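Local coordinates for D-glycero-alpha-D-manno-heptose 7-phosphate kinase (Campylobacter jejuni subsp. jejuni, PDB 4N3O), which phosphorylates D-glycero-alpha-D-manno-heptose 7-phosphate at C-1 with ATP, an early step toward the GDP-heptose used in capsule polysaccharide, at residues C46-R51 against K128-W133; G54-D59 against L100-H105; K72-N77 against I87-V92. All blocks are in the same frame, centred on the assembly; numbering follows the deposited sequence.

Contact 1 (C46-R51 against K128-W133)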
loop_
_atom_site.group_PDB
_atom_site.type_symbol
_atom_site.label_atom_id
_atom_site.label_comp_id
_atom_site.label_asym_id
_atom_site.label_seq_id
_atom_site.Cartn_x
_atom_site.Cartn_y
_atom_site.Cartn_z
ATOM N N CYS A 46 4.512 14.912 -5.724
ATOM C CA CYS A 46 4.933 16.241 -6.151
ATOM C C CYS A 46 6.029 16.776 -5.255
ATOM O O CYS A 46 5.953 16.654 -4.036
ATOM C CB CYS A 46 3.770 17.241 -6.102
ATOM S SG CYS A 46 2.410 16.868 -7.228
ATOM N N THR A 47 7.048 17.359 -5.875
ATOM C CA THR A 47 8.125 18.016 -5.155
ATOM C C THR A 47 8.219 19.453 -5.703
ATOM O O THR A 47 8.292 19.663 -6.925
ATOM C CB THR A 47 9.468 17.310 -5.329
ATOM O OG1 THR A 47 9.467 16.114 -4.559
ATOM C CG2 THR A 47 10.574 18.164 -4.826
ATOM N N LEU A 48 8.224 20.432 -4.806
ATOM C CA LEU A 48 8.331 21.831 -5.216
ATOM C C LEU A 48 9.558 22.419 -4.549
ATOM O O LEU A 48 9.625 22.467 -3.313
ATOM C CB LEU A 48 7.077 22.611 -4.819
ATOM C CG LEU A 48 6.899 24.046 -5.345
ATOM C CD1 LEU A 48 5.508 24.542 -4.993
ATOM C CD2 LEU A 48 7.943 24.999 -4.796
ATOM N N ILE A 49 10.523 22.858 -5.359
ATOM C CA ILE A 49 11.768 23.427 -4.831
ATOM C C ILE A 49 11.942 24.900 -5.181
ATOM O O ILE A 49 11.988 25.276 -6.356
ATOM C CB ILE A 49 13.022 22.676 -5.346
ATOM C CG1 ILE A 49 12.864 21.161 -5.173
ATOM C CG2 ILE A 49 14.274 23.142 -4.605
ATOM C CD1 ILE A 49 13.974 20.375 -5.827
ATOM N N LYS A 50 12.058 25.720 -4.144
ATOM C CA LYS A 50 12.293 27.141 -4.317
ATOM C C LYS A 50 13.682 27.344 -4.906
ATOM O O LYS A 50 14.639 26.664 -4.518
ATOM C CB LYS A 50 12.191 27.882 -2.981
ATOM C CG LYS A 50 12.491 29.377 -3.103
ATOM C CD LYS A 50 12.318 30.133 -1.791
ATOM C CE LYS A 50 12.639 31.615 -1.975
ATOM N NZ LYS A 50 12.345 32.411 -0.757
ATOM N N ARG A 51 13.778 28.263 -5.857
ATOM C CA ARG A 51 15.055 28.593 -6.494
ATOM C C ARG A 51 15.138 30.113 -6.691
ATOM O O ARG A 51 14.133 30.760 -6.968
ATOM C CB ARG A 51 15.235 27.805 -7.800
ATOM C CG ARG A 51 14.067 27.887 -8.758
ATOM C CD ARG A 51 14.168 26.865 -9.889
ATOM N NE ARG A 51 15.225 27.174 -10.848
ATOM C CZ ARG A 51 16.446 26.640 -10.866
ATOM N NH1 ARG A 51 16.815 25.723 -9.983
ATOM N NH2 ARG A 51 17.305 27.025 -11.799
ATOM N N LYS A 128 -1.727 21.967 -3.275
ATOM C CA LYS A 128 -1.303 21.745 -1.879
ATOM C C LYS A 128 0.162 22.068 -1.673
ATOM O O LYS A 128 0.557 22.533 -0.618
ATOM C CB LYS A 128 -1.572 20.297 -1.482
ATOM C CG LYS A 128 -1.227 19.956 -0.052
ATOM C CD LYS A 128 -2.077 20.685 0.977
ATOM C CE LYS A 128 -1.622 20.284 2.360
ATOM N NZ LYS A 128 -2.388 20.982 3.408
ATOM N N ALA A 129 0.970 21.822 -2.689
ATOM C CA ALA A 129 2.381 22.132 -2.606
ATOM C C ALA A 129 2.579 23.651 -2.476
ATOM O O ALA A 129 3.358 24.117 -1.651
ATOM C CB ALA A 129 3.094 21.605 -3.832
ATOM N N PHE A 130 1.858 24.414 -3.293
ATOM C CA PHE A 130 1.934 25.881 -3.246
ATOM C C PHE A 130 1.394 26.433 -1.932
ATOM O O PHE A 130 1.963 27.352 -1.361
ATOM C CB PHE A 130 1.157 26.511 -4.421
ATOM C CG PHE A 130 1.884 26.455 -5.727
ATOM C CD1 PHE A 130 2.962 27.297 -5.957
ATOM C CD2 PHE A 130 1.484 25.601 -6.727
ATOM C CE1 PHE A 130 3.648 27.255 -7.150
ATOM C CE2 PHE A 130 2.157 25.559 -7.930
ATOM C CZ PHE A 130 3.242 26.388 -8.144
ATOM N N ALA A 131 0.283 25.874 -1.465
ATOM C CA ALA A 131 -0.334 26.311 -0.222
ATOM C C ALA A 131 0.597 26.151 0.990
ATOM O O ALA A 131 0.694 27.048 1.825
ATOM C CB ALA A 131 -1.635 25.554 0.006
ATOM N N GLU A 132 1.264 25.005 1.049
ATOM C CA GLU A 132 2.203 24.667 2.117
ATOM C C GLU A 132 3.443 25.553 2.064
ATOM O O GLU A 132 3.941 26.029 3.088
ATOM C CB GLU A 132 2.650 23.217 1.929
ATOM C CG GLU A 132 3.624 22.684 2.965
ATOM C CD GLU A 132 2.958 22.347 4.280
ATOM O OE1 GLU A 132 1.991 23.041 4.654
ATOM O OE2 GLU A 132 3.410 21.389 4.936
ATOM N N TRP A 133 3.932 25.756 0.850
ATOM C CA TRP A 133 5.123 26.531 0.612
ATOM C C TRP A 133 4.908 28.018 0.927
ATOM O O TRP A 133 5.737 28.659 1.582
ATOM C CB TRP A 133 5.560 26.375 -0.842
ATOM C CG TRP A 133 6.691 27.271 -1.202
ATOM C CD1 TRP A 133 7.766 27.575 -0.420
ATOM C CD2 TRP A 133 6.913 27.917 -2.462
ATOM N NE1 TRP A 133 8.620 28.415 -1.097
ATOM C CE2 TRP A 133 8.124 28.636 -2.355
ATOM C CE3 TRP A 133 6.202 27.971 -3.666
ATOM C CZ2 TRP A 133 8.639 29.400 -3.403
ATOM C CZ3 TRP A 133 6.718 28.726 -4.707
ATOM C CH2 TRP A 133 7.929 29.432 -4.567
#
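F130 and W133 each offer one ring face to the same leucine, L48. Its CD1 lies over the F130 ring, 4.0 Å from the centroid and 17° off the ring normal; its CD2 lies over the six-membered ring of W133, 3.9 Å from that centroid. Both are CH-pi contacts, displaced from the ring centres toward the rims. K50 meets the indole obliquely, its CG 3.9 Å from W133 CZ2. This is helix-on-sheet packing in the N-terminal domain of a GHMP kinase, which has the ribosomal protein S5 domain 2-like fold: helix 118-134 lies against strand 42-50, the local axes 8.9 Å apart at their closest and crossing at -39°. The first torsion of L48 sets CG anti to the backbone N (chi1 -171°), carrying it toward the helix. L48 CD1 touches both aromatics, for it also comes to 3.7 Å from W133 CE3. The side chain crosses both F130 and W133 at about a right angle. K50 starts toward the helix, but its extended chain leads the ammonium away, so the aliphatic part does the touching. F130 also packs on I87 and I91 of helix 82-96, and its ring makes an edge-to-face pair with F102. Where the helix backbone comes nearest the strand, the tip of the leucine, L48 CD1, also rests 4.0 Å from A129 CB.

Contact 2 (G54-D59 against L100-H105)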
loop_
_atom_site.group_PDB
_atom_site.type_symbol
_atom_site.label_atom_id
_atom_site.label_comp_id
_atom_site.label_asym_id
_atom_site.label_seq_id
_atom_site.Cartn_x
_atom_site.Cartn_y
_atom_site.Cartn_z
ATOM N N GLY A 54 15.073 33.534 -10.770
ATOM C CA GLY A 54 13.992 34.000 -11.626
ATOM C C GLY A 54 13.548 33.000 -12.671
ATOM O O GLY A 54 13.105 33.385 -13.750
ATOM N N LYS A 55 13.684 31.716 -12.361
ATOM C CA LYS A 55 13.252 30.648 -13.266
ATOM C C LYS A 55 12.075 29.856 -12.708
ATOM O O LYS A 55 11.879 29.757 -11.503
ATOM C CB LYS A 55 14.398 29.679 -13.589
ATOM C CG LYS A 55 15.182 29.977 -14.859
ATOM C CD LYS A 55 15.769 31.378 -14.897
ATOM C CE LYS A 55 16.562 31.597 -16.177
ATOM N NZ LYS A 55 15.732 31.358 -17.391
ATOM N N ILE A 56 11.291 29.307 -13.620
ATOM C CA ILE A 56 10.170 28.478 -13.273
ATOM C C ILE A 56 10.292 27.221 -14.130
ATOM O O ILE A 56 10.265 27.296 -15.360
ATOM C CB ILE A 56 8.822 29.184 -13.511
ATOM C CG1 ILE A 56 8.622 30.302 -12.476
ATOM C CG2 ILE A 56 7.684 28.190 -13.416
ATOM C CD1 ILE A 56 7.365 31.120 -12.686
ATOM N N ILE A 57 10.426 26.075 -13.463
ATOM C CA ILE A 57 10.581 24.792 -14.129
ATOM C C ILE A 57 9.443 23.847 -13.762
ATOM O O ILE A 57 9.070 23.741 -12.597
ATOM C CB ILE A 57 11.930 24.164 -13.723
ATOM C CG1 ILE A 57 13.069 25.096 -14.164
ATOM C CG2 ILE A 57 12.094 22.765 -14.313
ATOM C CD1 ILE A 57 14.443 24.650 -13.725
ATOM N N PHE A 58 8.879 23.196 -14.768
ATOM C CA PHE A 58 7.835 22.213 -14.577
ATOM C C PHE A 58 8.421 20.924 -15.131
ATOM O O PHE A 58 8.763 20.875 -16.319
ATOM C CB PHE A 58 6.565 22.574 -15.352
ATOM C CG PHE A 58 5.904 23.852 -14.908
ATOM C CD1 PHE A 58 5.595 24.067 -13.572
ATOM C CD2 PHE A 58 5.476 24.780 -15.839
ATOM C CE1 PHE A 58 4.944 25.218 -13.171
ATOM C CE2 PHE A 58 4.825 25.938 -15.443
ATOM C CZ PHE A 58 4.565 26.159 -14.111
ATOM N N ASP A 59 8.526 19.889 -14.286
ATOM C CA ASP A 59 9.162 18.623 -14.657
ATOM C C ASP A 59 8.279 17.403 -14.380
ATOM O O ASP A 59 8.059 17.025 -13.238
ATOM C CB ASP A 59 10.475 18.500 -13.889
ATOM C CG ASP A 59 11.219 17.209 -14.187
ATOM O OD1 ASP A 59 11.007 16.604 -15.263
ATOM O OD2 ASP A 59 12.043 16.812 -13.337
ATOM N N LEU A 100 6.890 34.184 -8.861
ATOM C CA LEU A 100 7.564 33.249 -7.965
ATOM C C LEU A 100 8.595 32.469 -8.762
ATOM O O LEU A 100 8.438 32.285 -9.981
ATOM C CB LEU A 100 6.548 32.284 -7.351
ATOM C CG LEU A 100 5.343 32.928 -6.655
ATOM C CD1 LEU A 100 4.291 31.860 -6.396
ATOM C CD2 LEU A 100 5.736 33.646 -5.368
ATOM N N SER A 101 9.645 32.011 -8.083
ATOM C CA SER A 101 10.699 31.239 -8.748
ATOM C C SER A 101 10.836 29.873 -8.062
ATOM O O SER A 101 11.085 29.797 -6.858
ATOM C CB SER A 101 12.009 32.028 -8.748
ATOM O OG SER A 101 12.994 31.400 -9.561
ATOM N N PHE A 102 10.683 28.801 -8.838
ATOM C CA PHE A 102 10.679 27.449 -8.290
ATOM C C PHE A 102 10.711 26.413 -9.384
ATOM O O PHE A 102 10.508 26.743 -10.553
ATOM C CB PHE A 102 9.350 27.223 -7.571
ATOM C CG PHE A 102 8.163 27.285 -8.506
ATOM C CD1 PHE A 102 7.539 28.494 -8.777
ATOM C CD2 PHE A 102 7.722 26.149 -9.165
ATOM C CE1 PHE A 102 6.479 28.561 -9.668
ATOM C CE2 PHE A 102 6.652 26.203 -10.044
ATOM C CZ PHE A 102 6.027 27.409 -10.299
ATOM N N SER A 103 10.919 25.154 -8.983
ATOM C CA SER A 103 10.859 24.006 -9.891
ATOM C C SER A 103 9.824 23.051 -9.297
ATOM O O SER A 103 9.801 22.847 -8.096
ATOM C CB SER A 103 12.204 23.309 -10.034
ATOM O OG SER A 103 12.595 22.671 -8.836
ATOM N N LEU A 104 8.969 22.490 -10.147
ATOM C CA LEU A 104 7.904 21.600 -9.734
ATOM C C LEU A 104 8.097 20.265 -10.444
ATOM O O LEU A 104 8.151 20.226 -11.680
ATOM C CB LEU A 104 6.553 22.204 -10.120
ATOM C CG LEU A 104 5.319 21.386 -9.745
ATOM C CD1 LEU A 104 5.210 21.311 -8.232
ATOM C CD2 LEU A 104 4.061 21.971 -10.350
ATOM N N HIS A 105 8.188 19.175 -9.677
ATOM C CA HIS A 105 8.444 17.864 -10.264
ATOM C C HIS A 105 7.332 16.918 -9.853
ATOM O O HIS A 105 7.012 16.859 -8.679
ATOM C CB HIS A 105 9.789 17.333 -9.749
ATOM C CG HIS A 105 10.899 18.337 -9.787
ATOM N ND1 HIS A 105 11.862 18.346 -10.771
ATOM C CD2 HIS A 105 11.202 19.364 -8.956
ATOM C CE1 HIS A 105 12.718 19.329 -10.541
ATOM N NE2 HIS A 105 12.340 19.961 -9.443
#
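Two neighbouring parallel strands, 55-60 and 102-108, meet here within the mixed sheet of the GHMP kinase N-terminal domain. I56, I57, F58 and D59 pair with F102, S103, L104 and H105 in turn. The ladder runs from a weak F102 N to K55 O bond through I57 N to F102 O and L104 N to I57 O, ending with D59 N to L104 O at 2.7 Å. K55 O is gripped twice, since S101 OG also donates to it at 2.8 Å, in the carbonyl plane on a lone pair. I56, F58, F102 and L104 share the face covered by helix 82-96; there I56 CG2 reaches F102 CZ at 3.6 Å, and the F58 and F102 rings meet obliquely, planes at 56°. The other face carries I57, S103, D59 and H105, where H105 also packs on T311 of the second subunit. The imidazole is held at both nitrogens, which fixes its rotation: S103 OG is hydrogen-bonded to H105 NE2 at 2.8 Å, while H105 ND1 donates, in the ring plane, to the anti lone pair of D59 OD2 at 3.0 Å, with the carboxylate plane turned 81° from the ring.

Contact 3 (K72-N77 against I87-V92)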
loop_
_atom_site.group_PDB
_atom_site.type_symbol
_atom_site.label_atom_id
_atom_site.label_comp_id
_atom_site.label_asym_id
_atom_site.label_seq_id
_atom_site.Cartn_x
_atom_site.Cartn_y
_atom_site.Cartn_z
ATOM N N LYS A 72 7.383 35.249 -14.142
ATOM C CA LYS A 72 6.453 36.365 -14.401
ATOM C C LYS A 72 5.056 36.052 -13.833
ATOM O O LYS A 72 4.790 34.924 -13.405
ATOM C CB LYS A 72 6.373 36.685 -15.894
ATOM C CG LYS A 72 5.938 35.524 -16.764
ATOM C CD LYS A 72 5.900 35.931 -18.221
ATOM C CE LYS A 72 5.622 34.736 -19.111
ATOM N NZ LYS A 72 5.577 35.137 -20.540
ATOM N N GLU A 73 4.163 37.041 -13.840
ATOM C CA GLU A 73 2.825 36.870 -13.249
ATOM C C GLU A 73 1.892 35.943 -14.004
ATOM O O GLU A 73 1.095 35.247 -13.381
ATOM C CB GLU A 73 2.112 38.217 -13.049
ATOM C CG GLU A 73 2.736 39.133 -12.001
ATOM C CD GLU A 73 1.799 40.256 -11.572
ATOM O OE1 GLU A 73 0.597 39.972 -11.322
ATOM O OE2 GLU A 73 2.269 41.412 -11.453
ATOM N N PHE A 74 1.965 35.952 -15.331
ATOM C CA PHE A 74 1.084 35.110 -16.142
ATOM C C PHE A 74 1.866 34.361 -17.203
ATOM O O PHE A 74 2.640 34.958 -17.936
ATOM C CB PHE A 74 0.000 35.960 -16.818
ATOM C CG PHE A 74 -0.990 35.162 -17.639
ATOM C CD1 PHE A 74 -2.123 34.613 -17.050
ATOM C CD2 PHE A 74 -0.799 34.980 -19.010
ATOM C CE1 PHE A 74 -3.038 33.888 -17.801
ATOM C CE2 PHE A 74 -1.711 34.257 -19.765
ATOM C CZ PHE A 74 -2.829 33.704 -19.154
ATOM N N LEU A 75 1.638 33.051 -17.271
ATOM C CA LEU A 75 2.271 32.181 -18.247
ATOM C C LEU A 75 1.223 31.744 -19.263
ATOM O O LEU A 75 0.282 31.006 -18.934
ATOM C CB LEU A 75 2.838 30.952 -17.555
ATOM C CG LEU A 75 3.869 31.197 -16.463
ATOM C CD1 LEU A 75 4.306 29.858 -15.881
ATOM C CD2 LEU A 75 5.060 31.966 -17.012
ATOM N N GLY A 76 1.381 32.203 -20.498
ATOM C CA GLY A 76 0.448 31.870 -21.564
ATOM C C GLY A 76 0.621 30.433 -21.974
ATOM O O GLY A 76 1.691 29.851 -21.765
ATOM N N ASN A 77 -0.429 29.870 -22.571
ATOM C CA ASN A 77 -0.435 28.463 -22.997
ATOM C C ASN A 77 0.446 28.157 -24.192
ATOM O O ASN A 77 0.476 28.917 -25.151
ATOM C CB ASN A 77 -1.862 28.012 -23.291
ATOM C CG ASN A 77 -2.722 27.986 -22.048
ATOM O OD1 ASN A 77 -2.225 28.150 -20.928
ATOM N ND2 ASN A 77 -4.017 27.770 -22.234
ATOM N N ILE A 87 -2.668 26.495 -12.817
ATOM C CA ILE A 87 -2.524 26.469 -11.383
ATOM C C ILE A 87 -1.637 27.634 -10.968
ATOM O O ILE A 87 -2.013 28.443 -10.121
ATOM C CB ILE A 87 -1.934 25.125 -10.908
ATOM C CG1 ILE A 87 -2.962 24.005 -11.137
ATOM C CG2 ILE A 87 -1.556 25.206 -9.441
ATOM C CD1 ILE A 87 -2.396 22.606 -11.031
ATOM N N TYR A 88 -0.464 27.734 -11.572
ATOM C CA TYR A 88 0.437 28.835 -11.242
ATOM C C TYR A 88 -0.248 30.205 -11.394
ATOM O O TYR A 88 -0.259 31.017 -10.466
ATOM C CB TYR A 88 1.684 28.785 -12.116
ATOM C CG TYR A 88 2.570 29.975 -11.909
ATOM C CD1 TYR A 88 3.368 30.072 -10.787
ATOM C CD2 TYR A 88 2.603 31.014 -12.841
ATOM C CE1 TYR A 88 4.180 31.174 -10.583
ATOM C CE2 TYR A 88 3.416 32.115 -12.652
ATOM C CZ TYR A 88 4.201 32.191 -11.518
ATOM O OH TYR A 88 5.008 33.279 -11.312
ATOM N N ASN A 89 -0.822 30.448 -12.566
ATOM C CA ASN A 89 -1.514 31.703 -12.834
ATOM C C ASN A 89 -2.546 32.047 -11.754
ATOM O O ASN A 89 -2.642 33.191 -11.322
ATOM C CB ASN A 89 -2.187 31.650 -14.206
ATOM C CG ASN A 89 -1.185 31.540 -15.363
ATOM O OD1 ASN A 89 0.011 31.795 -15.212
ATOM N ND2 ASN A 89 -1.688 31.158 -16.531
ATOM N N ARG A 90 -3.281 31.045 -11.286
ATOM C CA ARG A 90 -4.311 31.258 -10.288
ATOM C C ARG A 90 -3.715 31.561 -8.905
ATOM O O ARG A 90 -4.225 32.402 -8.174
ATOM C CB ARG A 90 -5.229 30.045 -10.253
ATOM C CG ARG A 90 -6.471 30.186 -9.389
ATOM C CD ARG A 90 -7.503 31.161 -9.943
ATOM N NE ARG A 90 -8.687 31.165 -9.079
ATOM C CZ ARG A 90 -9.763 30.396 -9.244
ATOM N NH1 ARG A 90 -9.866 29.559 -10.275
ATOM N NH2 ARG A 90 -10.762 30.483 -8.373
ATOM N N ILE A 91 -2.632 30.884 -8.548
ATOM C CA ILE A 91 -1.952 31.152 -7.273
ATOM C C ILE A 91 -1.402 32.579 -7.229
ATOM O O ILE A 91 -1.331 33.192 -6.166
ATOM C CB ILE A 91 -0.777 30.178 -7.035
ATOM C CG1 ILE A 91 -1.285 28.744 -6.870
ATOM C CG2 ILE A 91 0.014 30.591 -5.807
ATOM C CD1 ILE A 91 -2.195 28.526 -5.673
ATOM N N VAL A 92 -0.994 33.098 -8.379
ATOM C CA VAL A 92 -0.464 34.470 -8.459
ATOM C C VAL A 92 -1.567 35.537 -8.482
ATOM O O VAL A 92 -1.431 36.589 -7.862
ATOM C CB VAL A 92 0.405 34.657 -9.719
ATOM C CG1 VAL A 92 0.753 36.123 -9.925
ATOM C CG2 VAL A 92 1.656 33.802 -9.630
#
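N89 grips the backbone of L75 with both ends of its side-chain amide. L75 N donates to N89 OD1 at 2.9 Å with an N-H...O angle of 171°, and N89 ND2 returns a bond to L75 O at 3.1 Å, just as straight at 175°. L75 O lies in the plane of the asparagine amide, while ND2 itself is tilted from the carbonyl plane of L75; the two bonds together fix the rotation of the amide. A third bond runs from Y88 OH to K72 O, 2.7 Å long, with the carbonyl oxygen at the edge of the tyrosine ring. The same hydroxyl is also hydrogen-bonded to the backbone N of L100, just before strand 102-108. These bonds hold the irregular connection between strand 65-70 and helix 82-96 against the helix it enters, in the N-terminal domain of the GHMP kinase fold. F74 covers the amide from one side: N89 ND2 sits over a face of its ring, 3.3 Å from F74 CE1, and the ring and amide planes are only 21° apart. The buried L75 side chain crosses Y88 at about a right angle, L75 CD1 touching Y88 CD2 at 3.7 Å, with F58 of strand 55-60 packed against the leucine. Farther along the helix V92 lays CG2 over a face of the Y88 ring and brings CG1 to 3.6 Å from E73 O.

Overall arrangement
The three contacts lie on the same side of the chain's centre and are nested along the chain: contact 3 inside the loop closed by contact 2, and contact 2 inside that of contact 1. Contacts 1 and 2, their centres about 10 Å apart, join through strands 42-50 and 102-108, where T47 O and H105 N lie 2.8 Å apart, a probable hydrogen bond. Between contacts 2 and 3, about 12 Å apart by centres, F102 CE1 packs 3.6 Å from Y88 CE1. Contacts 1 and 3, about 15 Å apart by centres, meet through helices 118-134 and 82-96. Contact 2 comes nearest the nucleotide site: D59 directly precedes S60, a probable ATP-binding residue by analogy with relatives, their side chains about 6 Å apart.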